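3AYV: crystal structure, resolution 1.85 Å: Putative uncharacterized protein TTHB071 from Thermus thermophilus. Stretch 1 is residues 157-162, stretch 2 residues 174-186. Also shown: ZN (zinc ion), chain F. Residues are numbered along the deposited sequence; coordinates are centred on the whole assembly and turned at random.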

# COMPACT_ATOMS: atom_id res chain seq x y z
N LEU A 157 -5.59 -4.30 12.38
CA LEU A 157 -5.45 -3.95 10.96
C LEU A 157 -5.27 -2.45 10.82
O LEU A 157 -6.07 -1.67 11.35
CB LEU A 157 -6.71 -4.40 10.21
CG LEU A 157 -6.75 -4.16 8.72
CD1 LEU A 157 -5.62 -4.98 8.05
CD2 LEU A 157 -8.15 -4.56 8.21
N GLY A 158 -4.23 -2.04 10.11
CA GLY A 158 -4.02 -0.61 9.91
C GLY A 158 -4.51 -0.18 8.53
O GLY A 158 -4.95 -1.02 7.74
N PHE A 159 -4.40 1.12 8.27
CA PHE A 159 -4.85 1.75 7.03
C PHE A 159 -3.68 2.46 6.32
O PHE A 159 -2.89 3.16 6.96
CB PHE A 159 -5.99 2.73 7.33
CG PHE A 159 -6.46 3.52 6.12
CD1 PHE A 159 -6.89 2.85 4.97
CD2 PHE A 159 -6.44 4.92 6.13
CE1 PHE A 159 -7.30 3.57 3.83
CE2 PHE A 159 -6.88 5.64 5.01
CZ PHE A 159 -7.31 4.96 3.85
N CYS A 160 -3.57 2.24 5.01
CA CYS A 160 -2.62 2.94 4.16
C CYS A 160 -3.43 3.84 3.22
O CYS A 160 -4.27 3.34 2.46
CB CYS A 160 -1.79 1.93 3.35
SG CYS A 160 -0.74 2.75 2.10
N PHE A 161 -3.20 5.15 3.26
CA PHE A 161 -3.94 6.08 2.42
C PHE A 161 -3.15 6.39 1.16
O PHE A 161 -2.00 6.85 1.22
CB PHE A 161 -4.23 7.39 3.17
CG PHE A 161 -4.93 8.46 2.32
CD1 PHE A 161 -6.02 8.16 1.52
CD2 PHE A 161 -4.46 9.79 2.35
CE1 PHE A 161 -6.64 9.16 0.76
CE2 PHE A 161 -5.09 10.79 1.62
CZ PHE A 161 -6.18 10.48 0.82
N ASP A 162 -3.81 6.17 0.03
CA ASP A 162 -3.32 6.57 -1.26
C ASP A 162 -4.22 7.64 -1.81
O ASP A 162 -5.34 7.34 -2.25
CB ASP A 162 -3.30 5.36 -2.20
CG ASP A 162 -2.61 5.68 -3.52
OD1 ASP A 162 -2.98 6.64 -4.22
OD2 ASP A 162 -1.66 4.97 -3.87
N ASP A 174 -11.67 14.45 -2.09
CA ASP A 174 -10.99 15.20 -1.03
C ASP A 174 -10.31 14.23 -0.06
O ASP A 174 -10.90 13.22 0.32
CB ASP A 174 -11.98 16.07 -0.26
CG ASP A 174 -12.64 17.15 -1.12
OD1 ASP A 174 -12.12 17.47 -2.22
OD2 ASP A 174 -13.67 17.70 -0.69
N PRO A 175 -9.08 14.56 0.37
CA PRO A 175 -8.34 13.68 1.26
C PRO A 175 -8.93 13.60 2.67
O PRO A 175 -8.75 12.59 3.33
CB PRO A 175 -6.94 14.30 1.32
CG PRO A 175 -6.88 15.30 0.24
CD PRO A 175 -8.29 15.74 -0.03
N GLY A 176 -9.62 14.66 3.10
CA GLY A 176 -10.18 14.77 4.48
C GLY A 176 -10.85 13.52 5.05
O GLY A 176 -10.43 12.99 6.08
N PRO A 177 -11.92 13.05 4.40
CA PRO A 177 -12.66 11.88 4.89
C PRO A 177 -11.77 10.64 5.04
O PRO A 177 -11.99 9.81 5.95
CB PRO A 177 -13.74 11.69 3.81
CG PRO A 177 -14.00 13.09 3.33
CD PRO A 177 -12.64 13.74 3.31
N TRP A 178 -10.78 10.50 4.15
CA TRP A 178 -9.86 9.36 4.19
C TRP A 178 -8.85 9.50 5.31
O TRP A 178 -8.53 8.53 6.02
CB TRP A 178 -9.14 9.16 2.86
CG TRP A 178 -10.06 9.02 1.69
CD1 TRP A 178 -10.48 10.03 0.85
CD2 TRP A 178 -10.66 7.81 1.18
NE1 TRP A 178 -11.32 9.54 -0.12
CE2 TRP A 178 -11.45 8.18 0.05
CE3 TRP A 178 -10.60 6.45 1.56
CZ2 TRP A 178 -12.19 7.25 -0.69
CZ3 TRP A 178 -11.36 5.52 0.83
CH2 TRP A 178 -12.14 5.93 -0.30
N LEU A 179 -8.32 10.71 5.47
CA LEU A 179 -7.42 11.01 6.59
C LEU A 179 -8.07 10.73 7.96
O LEU A 179 -7.37 10.41 8.92
CB LEU A 179 -6.99 12.47 6.50
CG LEU A 179 -6.05 12.71 5.30
CD1 LEU A 179 -5.78 14.21 5.08
CD2 LEU A 179 -4.77 11.93 5.47
N ALA A 180 -9.40 10.86 8.02
CA ALA A 180 -10.15 10.58 9.25
C ALA A 180 -10.04 9.11 9.71
O ALA A 180 -10.36 8.79 10.87
CB ALA A 180 -11.61 11.02 9.12
N LEU A 181 -9.56 8.23 8.82
CA LEU A 181 -9.36 6.82 9.17
C LEU A 181 -8.02 6.61 9.86
O LEU A 181 -7.65 5.49 10.20
CB LEU A 181 -9.42 5.94 7.91
CG LEU A 181 -10.76 5.78 7.20
CD1 LEU A 181 -10.58 4.87 5.97
CD2 LEU A 181 -11.82 5.19 8.12
N ALA A 182 -7.26 7.69 9.99
CA ALA A 182 -6.00 7.66 10.73
C ALA A 182 -4.94 6.76 10.07
O ALA A 182 -4.39 5.84 10.70
CB ALA A 182 -6.26 7.30 12.25
N PRO A 183 -4.60 7.03 8.79
CA PRO A 183 -3.57 6.21 8.15
C PRO A 183 -2.23 6.25 8.88
O PRO A 183 -1.74 7.34 9.22
CB PRO A 183 -3.42 6.85 6.74
CG PRO A 183 -3.94 8.25 6.89
CD PRO A 183 -5.04 8.17 7.95
N GLU A 184 -1.64 5.09 9.09
CA GLU A 184 -0.32 5.05 9.67
C GLU A 184 0.77 4.97 8.60
O GLU A 184 1.95 5.03 8.92
CB GLU A 184 -0.21 3.91 10.70
CG GLU A 184 -0.23 2.51 10.14
CD GLU A 184 -0.58 1.47 11.19
OE1 GLU A 184 0.26 0.60 11.43
OE2 GLU A 184 -1.70 1.52 11.75
N HIS A 185 0.34 4.91 7.33
CA HIS A 185 1.21 4.59 6.20
C HIS A 185 0.62 5.37 5.05
O HIS A 185 -0.60 5.37 4.85
CB HIS A 185 1.10 3.09 5.91
CG HIS A 185 2.33 2.48 5.33
ND1 HIS A 185 2.40 2.05 4.02
CD2 HIS A 185 3.52 2.16 5.89
CE1 HIS A 185 3.58 1.49 3.80
NE2 HIS A 185 4.28 1.56 4.91
N LEU A 186 1.47 6.09 4.32
CA LEU A 186 0.97 6.88 3.20
C LEU A 186 1.64 6.49 1.92
O LEU A 186 2.87 6.31 1.88
CB LEU A 186 1.10 8.39 3.45
CG LEU A 186 0.01 8.83 4.44
CD1 LEU A 186 0.60 8.91 5.84
CD2 LEU A 186 -0.70 10.13 4.02
ZN ZN F . -0.96 3.01 -3.47
O HOH W 1 -3.68 2.88 10.38
O HOH W 2 0.16 0.86 -4.20
O HOH W 3 -0.56 2.94 -5.86

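Two phenylalanines of the first stretch, Phe161 and Phe159, dominate this contact, in which the two stretches together bury 576 Å² of surface. Both belong to a strand that pairs in parallel with the end of the second stretch, Cys160 opposite His185 and Phe161 opposite Leu186, and both adopt the t rotamer about chi1.

Phe161 has the largest covered area. Its side chain lies on the same face of the sheet as that of Leu186, whose CD2 sits at the edge of the ring, 4.1 Å from Phe161 CD2. Its other side-chain contacts within the second stretch come from residues that precede the strand. Phe161 CE1 packs 3.3 Å from Trp178 CB, a tight approach, while Phe161 CZ lies 3.9 Å from Pro175 CB and Phe161 CD2 3.8 Å from Leu179 CD2. The phenyl ring and the five-membered ring of Trp178 are nearly parallel, with planes at 14°, but their centroids are 5.3 Å apart and the rings are slid so far that they barely overlap. Closer to the backbone, Phe161 CB meets Pro183 CB at 3.7 Å, so the proline fills the space beside the root of the side chain.

Phe159 leaves its backbone sideways, yet its ring reaches into the second stretch. Leu181 CD1 stands over one face of the Phe159 ring, 3.9 Å from its centroid and only 11° off the normal, a well-centred CH-pi contact. Phe159 CD2 also touches Leu181 CB and Pro183 CB, each at 3.6 Å, and Phe159 CE2 comes within 3.5 Å of Trp178 O. Trp178 O accepts a hydrogen bond from Leu181 N at 3.0 Å.

The backbones of the same two phenylalanines fix the register. Phe159 O accepts a hydrogen bond from Glu184 N at 3.1 Å, and Phe161 N donates one to His185 O, also at 3.1 Å. Each carbonyl receives a CA-H...O contact as well: Pro183 CA lies 3.3 Å from Phe159 O, and Cys160 CA 3.2 Å from His185 O.

Beside Phe159, water 1 accepts a hydrogen bond from Phe159 N (2.8 Å), linking the strand to the Glu184 side chain, whose OE2 is 2.8 Å from the water oxygen. Glu184 OE2 also lies 3.6 Å from Gly158 CA; a CB on this glycine would clash with that oxygen. On the sheet face shared by Cys160 and His185, Cys160 SG approaches the His185 imidazole at its edge, 4.8 Å from the ring centroid.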